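Local coordinates for protein UV damage endonuclease (Sulfolobus acidocaldarius, PDB 3TC3) that probably cuts DNA at ultraviolet-damaged and other lesions, as a manganese-binding TIM-barrel endonuclease of DNA repair, at residues Val94-Asp98 and Lys144-Leu149; Pro122-Leu128 and Ser139-Leu143; Leu233-Leu237 and Phe276-Val280. All coordinates share one frame; numbering follows the deposited sequence. Where two conformers were deposited one is given.

Contact 1: Val94-Asp98 and Lys144-Leu149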
loop_
_atom_site.group_PDB
_atom_site.type_symbol
_atom_site.label_atom_id
_atom_site.label_comp_id
_atom_site.label_asym_id
_atom_site.label_seq_id
_atom_site.Cartn_x
_atom_site.Cartn_y
_atom_site.Cartn_z
ATOM N N VAL A 94 -1.635 -16.095 -18.222
ATOM C CA VAL A 94 -1.379 -17.256 -17.399
ATOM C C VAL A 94 -2.545 -17.433 -16.414
ATOM O O VAL A 94 -2.967 -16.484 -15.754
ATOM C CB VAL A 94 -0.077 -17.069 -16.625
ATOM C CG1 VAL A 94 0.236 -18.276 -15.688
ATOM C CG2 VAL A 94 1.122 -16.802 -17.537
ATOM N N ASN A 95 -3.057 -18.660 -16.290
ATOM C CA ASN A 95 -4.143 -18.859 -15.334
ATOM C C ASN A 95 -3.592 -19.159 -13.936
ATOM O O ASN A 95 -3.643 -20.283 -13.430
ATOM C CB ASN A 95 -5.062 -20.010 -15.793
ATOM C CG ASN A 95 -6.308 -20.142 -14.951
ATOM O OD1 ASN A 95 -6.635 -19.296 -14.115
ATOM N ND2 ASN A 95 -7.084 -21.204 -15.240
ATOM N N TRP A 96 -3.027 -18.124 -13.330
ATOM C CA TRP A 96 -2.404 -18.304 -12.006
ATOM C C TRP A 96 -3.452 -18.472 -10.938
ATOM O O TRP A 96 -3.150 -19.084 -9.876
ATOM C CB TRP A 96 -1.444 -17.136 -11.690
ATOM C CG TRP A 96 -2.050 -15.770 -11.834
ATOM C CD1 TRP A 96 -2.098 -14.973 -12.975
ATOM C CD2 TRP A 96 -2.756 -15.032 -10.809
ATOM N NE1 TRP A 96 -2.732 -13.784 -12.709
ATOM C CE2 TRP A 96 -3.185 -13.791 -11.412
ATOM C CE3 TRP A 96 -3.016 -15.261 -9.450
ATOM C CZ2 TRP A 96 -3.878 -12.808 -10.665
ATOM C CZ3 TRP A 96 -3.739 -14.329 -8.736
ATOM C CH2 TRP A 96 -4.161 -13.133 -9.318
ATOM N N LYS A 97 -4.653 -17.946 -11.145
ATOM C CA LYS A 97 -5.706 -18.014 -10.086
ATOM C C LYS A 97 -6.064 -19.460 -9.839
ATOM O O LYS A 97 -6.203 -19.880 -8.679
ATOM C CB LYS A 97 -6.970 -17.304 -10.474
ATOM C CG LYS A 97 -6.831 -15.848 -10.638
ATOM C CD LYS A 97 -7.987 -15.322 -11.494
ATOM C CE LYS A 97 -7.864 -13.833 -11.781
ATOM N NZ LYS A 97 -9.134 -13.266 -12.426
ATOM N N ASP A 98 -6.183 -20.243 -10.916
ATOM C CA ASP A 98 -6.346 -21.690 -10.748
ATOM C C ASP A 98 -5.132 -22.450 -10.399
ATOM O O ASP A 98 -5.145 -23.275 -9.462
ATOM C CB ASP A 98 -6.913 -22.310 -12.041
ATOM C CG ASP A 98 -8.361 -21.969 -12.245
ATOM O OD1 ASP A 98 -8.968 -21.375 -11.325
ATOM O OD2 ASP A 98 -8.894 -22.275 -13.331
ATOM N N LYS A 144 -7.025 -4.182 -11.641
ATOM C CA LYS A 144 -7.765 -5.457 -11.701
ATOM C C LYS A 144 -6.877 -6.625 -11.249
ATOM O O LYS A 144 -7.306 -7.474 -10.468
ATOM C CB LYS A 144 -8.183 -5.682 -13.154
ATOM C CG LYS A 144 -8.785 -7.045 -13.276
ATOM C CD LYS A 144 -9.235 -7.320 -14.707
ATOM C CE LYS A 144 -10.038 -8.663 -14.747
ATOM N NZ LYS A 144 -9.163 -9.802 -14.420
ATOM N N TYR A 145 -5.567 -6.618 -11.614
ATOM C CA TYR A 145 -4.692 -7.668 -11.083
ATOM C C TYR A 145 -4.562 -7.619 -9.553
ATOM O O TYR A 145 -4.555 -8.675 -8.903
ATOM C CB TYR A 145 -3.266 -7.518 -11.750
ATOM C CG TYR A 145 -2.091 -7.972 -10.893
ATOM C CD1 TYR A 145 -2.033 -9.251 -10.325
ATOM C CD2 TYR A 145 -1.020 -7.056 -10.626
ATOM C CE1 TYR A 145 -0.972 -9.648 -9.470
ATOM C CE2 TYR A 145 0.037 -7.466 -9.854
ATOM C CZ TYR A 145 0.046 -8.763 -9.279
ATOM O OH TYR A 145 1.044 -9.160 -8.444
ATOM N N HIS A 146 -4.479 -6.412 -9.006
ATOM C CA HIS A 146 -4.387 -6.320 -7.545
ATOM C C HIS A 146 -5.626 -6.852 -6.848
ATOM O O HIS A 146 -5.505 -7.580 -5.888
ATOM C CB HIS A 146 -4.113 -4.851 -7.135
ATOM C CG HIS A 146 -2.660 -4.420 -7.403
ATOM N ND1 HIS A 146 -2.128 -4.264 -8.676
ATOM C CD2 HIS A 146 -1.608 -4.233 -6.501
ATOM C CE1 HIS A 146 -0.788 -3.947 -8.542
ATOM N NE2 HIS A 146 -0.499 -3.912 -7.240
ATOM N N ALA A 147 -6.808 -6.480 -7.394
ATOM C CA ALA A 147 -8.082 -6.987 -6.821
ATOM C C ALA A 147 -8.127 -8.488 -7.033
ATOM O O ALA A 147 -8.555 -9.227 -6.112
ATOM C CB ALA A 147 -9.211 -6.331 -7.540
ATOM N N ASP A 148 -7.739 -8.956 -8.206
ATOM C CA ASP A 148 -7.764 -10.424 -8.419
ATOM C C ASP A 148 -6.861 -11.144 -7.392
ATOM O O ASP A 148 -7.151 -12.300 -6.998
ATOM C CB ASP A 148 -7.280 -10.765 -9.844
ATOM C CG ASP A 148 -8.317 -10.436 -10.929
ATOM O OD1 ASP A 148 -9.473 -10.146 -10.582
ATOM O OD2 ASP A 148 -7.910 -10.457 -12.095
ATOM N N LEU A 149 -5.664 -10.568 -7.141
ATOM C CA LEU A 149 -4.726 -11.255 -6.220
ATOM C C LEU A 149 -5.365 -11.377 -4.827
ATOM O O LEU A 149 -5.406 -12.474 -4.211
ATOM C CB LEU A 149 -3.371 -10.536 -6.177
ATOM C CG LEU A 149 -2.335 -11.176 -5.264
ATOM C CD1 LEU A 149 -1.950 -12.580 -5.845
ATOM C CD2 LEU A 149 -1.147 -10.291 -5.095
#
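In the helical layer around this TIM barrel, W96 and K97 of the short helix 96-99 dock on Y145, D148 and L149 of helix 133-153. The indole comes in by the rim of its six-membered ring: D148 C and L149 CA lie near the ring plane, and CH2 of W96 is 3.7 Å from CA of L149. With chi1 at 53°, CG of W96 sits between its backbone N and carbonyl carbon, sending the benzo edge to the facing helix. At one corner CZ3 of W96 meets CD1 of L149 at 3.8 Å; at another, CZ2 of W96 lies 4.0 Å from CD1 of Y145, whose hydroxyl is bound to S81 and I84. The polar part is a salt-bridge network centred on one oxygen. OD2 of D148 takes NZ of K144 on its syn lone pair, at 2.7 Å, while NZ of K97 adds a weaker salt-bridge contact to the same OD2 at 3.1 Å. An alanine in place of D148 would probably leave two lysine ammonium groups close together without the carboxylate between them. Within the short helix, CG of K97 lies 3.8 Å above one face of the W96 indole, offset toward its edge.

Contact 2: Pro122-Leu128 and Ser139-Leu143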
loop_
_atom_site.group_PDB
_atom_site.type_symbol
_atom_site.label_atom_id
_atom_site.label_comp_id
_atom_site.label_asym_id
_atom_site.label_seq_id
_atom_site.Cartn_x
_atom_site.Cartn_y
_atom_site.Cartn_z
ATOM N N PRO A 122 0.140 -0.173 -6.062
ATOM C CA PRO A 122 0.620 -0.417 -7.439
ATOM C C PRO A 122 1.697 0.545 -7.914
ATOM O O PRO A 122 2.350 0.248 -8.919
ATOM C CB PRO A 122 -0.639 -0.261 -8.346
ATOM C CG PRO A 122 -1.653 -0.071 -7.480
ATOM C CD PRO A 122 -1.303 0.072 -6.004
ATOM N N GLY A 123 1.777 1.723 -7.312
ATOM C CA GLY A 123 2.837 2.737 -7.683
ATOM C C GLY A 123 2.549 3.578 -8.917
ATOM O O GLY A 123 1.429 3.629 -9.383
ATOM N N GLN A 124 3.581 4.304 -9.372
ATOM C CA GLN A 124 3.449 5.446 -10.242
ATOM C C GLN A 124 2.871 5.143 -11.574
ATOM O O GLN A 124 2.302 6.061 -12.161
ATOM C CB GLN A 124 4.878 6.088 -10.423
ATOM C CG GLN A 124 5.121 6.667 -11.817
ATOM C CD GLN A 124 6.328 7.526 -11.844
ATOM O OE1 GLN A 124 7.441 7.010 -11.909
ATOM N NE2 GLN A 124 6.132 8.830 -11.750
ATOM N N TYR A 125 2.926 3.908 -12.088
ATOM C CA TYR A 125 2.288 3.789 -13.387
ATOM C C TYR A 125 0.764 3.641 -13.379
ATOM O O TYR A 125 0.185 3.760 -14.471
ATOM C CB TYR A 125 2.954 2.890 -14.400
ATOM C CG TYR A 125 4.446 3.302 -14.588
ATOM C CD1 TYR A 125 4.834 4.546 -15.225
ATOM C CD2 TYR A 125 5.459 2.499 -14.039
ATOM C CE1 TYR A 125 6.164 4.906 -15.339
ATOM C CE2 TYR A 125 6.796 2.852 -14.178
ATOM C CZ TYR A 125 7.152 4.036 -14.801
ATOM O OH TYR A 125 8.514 4.295 -14.902
ATOM N N VAL A 126 0.170 3.505 -12.212
ATOM C CA VAL A 126 -1.290 3.654 -12.170
ATOM C C VAL A 126 -1.622 5.155 -12.081
ATOM O O VAL A 126 -1.355 5.817 -11.075
ATOM C CB VAL A 126 -1.866 2.851 -10.972
ATOM C CG1 VAL A 126 -3.393 3.099 -10.780
ATOM C CG2 VAL A 126 -1.584 1.415 -11.302
ATOM N N VAL A 127 -2.289 5.604 -13.139
ATOM C CA VAL A 127 -2.684 7.045 -13.211
ATOM C C VAL A 127 -4.157 7.042 -13.593
ATOM O O VAL A 127 -4.538 7.143 -14.775
ATOM C CB VAL A 127 -1.862 7.821 -14.289
ATOM C CG1 VAL A 127 -2.246 9.299 -14.093
ATOM C CG2 VAL A 127 -0.346 7.581 -14.070
ATOM N N LEU A 128 -5.002 6.902 -12.561
ATOM C CA LEU A 128 -6.431 6.597 -12.822
ATOM C C LEU A 128 -7.073 7.816 -13.474
ATOM O O LEU A 128 -8.053 7.640 -14.208
ATOM C CB LEU A 128 -7.124 6.223 -11.482
ATOM C CG LEU A 128 -8.651 5.986 -11.723
ATOM C CD1 LEU A 128 -8.908 4.740 -12.608
ATOM C CD2 LEU A 128 -9.173 5.683 -10.336
ATOM N N SER A 139 -3.948 1.371 -16.539
ATOM C CA SER A 139 -3.985 1.551 -15.079
ATOM C C SER A 139 -5.083 0.662 -14.452
ATOM O O SER A 139 -4.864 0.056 -13.407
ATOM C CB SER A 139 -4.292 3.021 -14.738
ATOM O OG SER A 139 -3.183 3.805 -15.220
ATOM N N ILE A 140 -6.274 0.610 -15.092
ATOM C CA ILE A 140 -7.362 -0.257 -14.598
ATOM C C ILE A 140 -6.968 -1.724 -14.677
ATOM O O ILE A 140 -7.234 -2.457 -13.789
ATOM C CB ILE A 140 -8.634 0.085 -15.376
ATOM C CG1 ILE A 140 -9.073 1.479 -14.924
ATOM C CG2 ILE A 140 -9.745 -0.978 -14.980
ATOM C CD1 ILE A 140 -10.384 2.068 -15.693
ATOM N N MET A 141 -6.272 -2.129 -15.744
ATOM C CA MET A 141 -5.712 -3.503 -15.841
ATOM C C MET A 141 -4.814 -3.820 -14.656
ATOM O O MET A 141 -4.923 -4.953 -14.087
ATOM C CB MET A 141 -5.015 -3.803 -17.194
ATOM C CG MET A 141 -6.011 -3.790 -18.304
ATOM S SD MET A 141 -7.424 -5.000 -18.219
ATOM C CE MET A 141 -8.822 -4.292 -17.090
ATOM N N GLU A 142 -3.945 -2.858 -14.281
ATOM C CA GLU A 142 -3.063 -3.124 -13.127
ATOM C C GLU A 142 -3.894 -3.234 -11.830
ATOM O O GLU A 142 -3.638 -4.087 -10.981
ATOM C CB GLU A 142 -2.005 -2.035 -13.116
ATOM C CG GLU A 142 -0.933 -2.229 -12.043
ATOM C CD GLU A 142 -0.083 -3.485 -12.105
ATOM O OE1 GLU A 142 -0.169 -4.335 -13.021
ATOM O OE2 GLU A 142 0.766 -3.578 -11.206
ATOM N N LEU A 143 -4.868 -2.330 -11.696
ATOM C CA LEU A 143 -5.784 -2.399 -10.519
ATOM C C LEU A 143 -6.584 -3.698 -10.470
ATOM O O LEU A 143 -6.703 -4.288 -9.356
ATOM C CB LEU A 143 -6.732 -1.167 -10.521
ATOM C CG LEU A 143 -6.028 0.129 -10.175
ATOM C CD1 LEU A 143 -7.000 1.289 -10.500
ATOM C CD2 LEU A 143 -5.456 0.183 -8.764
#
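The hydroxyl OG of S139 is gripped from two directions: it accepts from the backbone N of V127 at 2.9 Å, with an N-H...O angle of 173°, and it is bonded to the carbonyl of V135, one turn earlier in helix 133-153. At chi1 -65°, OG lies beside its own backbone N, near the preceding turn, yet still faces the loop 122-128. That loop follows strand 117-120 and makes a type I turn from G123 to V126. V126, the last residue of the turn, divides its methyls between E142 and L143: its CG2 rests 3.8 Å from CG of E142, and its CG1 is 4.0 Å from CG of L143. Beside it, CG of the P122 ring meets CD2 of L143 at 4.0 Å, and at the far end CD1 of L128 lies 4.0 Å from CG1 of I140. E142 gives only its aliphatic part to V126 and P122; its carboxylate binds S88. P122 also packs on I159 and I161, with its side chain about 9 Å from that of the manganese ligand E195. One nearly straight bond at a buried serine, with apolar packing beside it, is consistent with a defined seat for this loop on the helix.

Contact 3: Leu233-Leu237 and Phe276-Val280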
loop_
_atom_site.group_PDB
_atom_site.type_symbol
_atom_site.label_atom_id
_atom_site.label_comp_id
_atom_site.label_asym_id
_atom_site.label_seq_id
_atom_site.Cartn_x
_atom_site.Cartn_y
_atom_site.Cartn_z
ATOM N N LEU A 233 -0.609 17.597 12.581
ATOM C CA LEU A 233 -0.652 16.133 12.512
ATOM C C LEU A 233 -1.963 15.696 13.090
ATOM O O LEU A 233 -2.694 14.956 12.457
ATOM C CB LEU A 233 0.529 15.531 13.300
ATOM C CG LEU A 233 0.471 14.060 13.603
ATOM C CD1 LEU A 233 0.601 13.439 12.206
ATOM C CD2 LEU A 233 1.561 13.510 14.618
ATOM N N ASN A 234 -2.324 16.215 14.274
ATOM C CA ASN A 234 -3.546 15.722 14.883
ATOM C C ASN A 234 -4.807 16.068 14.154
ATOM O O ASN A 234 -5.701 15.218 14.087
ATOM C CB ASN A 234 -3.688 16.145 16.352
ATOM C CG ASN A 234 -3.181 15.075 17.265
ATOM O OD1 ASN A 234 -2.094 15.205 17.785
ATOM N ND2 ASN A 234 -3.901 13.938 17.347
ATOM N N ASP A 235 -4.899 17.278 13.608
ATOM C CA ASP A 235 -6.095 17.704 12.918
ATOM C C ASP A 235 -6.205 16.915 11.591
ATOM O O ASP A 235 -7.297 16.485 11.205
ATOM C CB ASP A 235 -6.054 19.200 12.652
ATOM C CG ASP A 235 -6.345 20.030 13.929
ATOM O OD1 ASP A 235 -6.732 19.383 14.927
ATOM O OD2 ASP A 235 -6.151 21.278 13.903
ATOM N N ALA A 236 -5.079 16.694 10.920
ATOM C CA ALA A 236 -5.160 16.006 9.652
ATOM C C ALA A 236 -5.529 14.597 9.892
ATOM O O ALA A 236 -6.402 14.044 9.173
ATOM C CB ALA A 236 -3.820 16.124 8.883
ATOM N N LEU A 237 -4.964 13.946 10.907
ATOM C CA LEU A 237 -5.409 12.615 11.289
ATOM C C LEU A 237 -6.909 12.501 11.619
ATOM O O LEU A 237 -7.599 11.552 11.194
ATOM C CB LEU A 237 -4.534 12.108 12.426
ATOM C CG LEU A 237 -3.119 11.846 11.922
ATOM C CD1 LEU A 237 -2.148 11.817 13.093
ATOM C CD2 LEU A 237 -3.107 10.556 11.143
ATOM N N PHE A 276 5.838 10.902 17.098
ATOM C CA PHE A 276 4.674 10.658 16.304
ATOM C C PHE A 276 3.614 9.822 17.035
ATOM O O PHE A 276 2.411 10.140 16.999
ATOM C CB PHE A 276 5.149 9.911 15.016
ATOM C CG PHE A 276 4.051 9.703 14.047
ATOM C CD1 PHE A 276 3.685 10.765 13.186
ATOM C CD2 PHE A 276 3.405 8.497 13.958
ATOM C CE1 PHE A 276 2.710 10.635 12.258
ATOM C CE2 PHE A 276 2.318 8.346 12.963
ATOM C CZ PHE A 276 1.948 9.455 12.198
ATOM N N VAL A 277 4.018 8.716 17.602
ATOM C CA VAL A 277 2.998 7.814 18.159
ATOM C C VAL A 277 2.378 8.447 19.430
ATOM O O VAL A 277 1.291 8.024 19.803
ATOM C CB VAL A 277 3.507 6.424 18.514
ATOM C CG1 VAL A 277 3.872 5.621 17.248
ATOM C CG2 VAL A 277 4.623 6.481 19.421
ATOM N N ASN A 278 3.134 9.314 20.111
ATOM C CA ASN A 278 2.594 9.818 21.382
ATOM C C ASN A 278 1.380 10.705 21.072
ATOM O O ASN A 278 0.582 10.974 21.980
ATOM C CB ASN A 278 3.690 10.445 22.321
ATOM C CG ASN A 278 4.466 9.376 23.136
ATOM O OD1 ASN A 278 3.872 8.668 23.945
ATOM N ND2 ASN A 278 5.795 9.246 22.898
ATOM N N GLU A 279 1.223 11.103 19.820
ATOM C CA GLU A 279 0.140 11.943 19.310
ATOM C C GLU A 279 -1.085 11.141 18.826
ATOM O O GLU A 279 -2.196 11.646 18.769
ATOM C CB GLU A 279 0.670 12.802 18.142
ATOM C CG GLU A 279 1.763 13.773 18.505
ATOM C CD GLU A 279 1.253 14.860 19.431
ATOM O OE1 GLU A 279 0.150 15.373 19.161
ATOM O OE2 GLU A 279 1.932 15.174 20.435
ATOM N N VAL A 280 -0.878 9.867 18.531
ATOM C CA VAL A 280 -1.810 9.099 17.714
ATOM C C VAL A 280 -2.250 7.776 18.429
ATOM O O VAL A 280 -1.517 7.199 19.277
ATOM C CB VAL A 280 -1.103 8.866 16.313
ATOM C CG1 VAL A 280 -1.807 7.917 15.488
ATOM C CG2 VAL A 280 -0.944 10.194 15.578
#
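F276 begins the contact on helix 270-279, its CE1 3.5 Å from CD1 of L233. The methyl comes to the ring obliquely, and the two side chains are about perpendicular. A trans first torsion (chi1 -175°) sets CG of F276 opposite its backbone N, and the ring so placed also packs edge-to-face with Y252 and touches I250. At E279 both side chain and backbone take part. CB of E279 lies 3.7 Å from CD2 of L233; CD1 of L233 serves F276, and CD2 reaches both F276 and E279. The carbonyl oxygen of E279 accepts from ND2 of N234 at 3.2 Å with an N-H...O angle of 164°; it lies close to the amide plane of N234, whereas the donor stands 32° out of the carbonyl plane. This bond would orient the amide at the exposed flank of the apolar contact. V280 then presents CG2 to the leucines: CD2 of L233 is 4.3 Å away, while the approach of CG2 of V280 to CD1 of L237 is too tight to rely on, since L237 was modelled in two conformers. L233 and L237 rest on F219 of strand 217-220, and L237 shares I250 of strand 249-252 with F276. Helices 233-241 and 270-279 thus pack side by side over two neighbouring parallel strands, the outer-layer arrangement of a TIM barrel.

How the contacts relate
From the N terminus, contact 1 opens at 94-98 and closes at 144-149, enclosing helix 101-113 and strand 117-120. Contact 2 is nested inside that loop, bringing 122-128 back onto 139-143 across a short stretch of chain. Both end on helix 133-153, and they touch where NE2 of H146 lies 3.7 Å from CA of P122; together they tie this helix to helix 96-99 and to the loop after strand 117-120. Contact 3 follows in series, closing a separate loop around strand 249-252 between helices 233-241 and 270-279. Its centre is about 37 Å from that of contact 1 and 30 Å from that of contact 2, across the barrel from both.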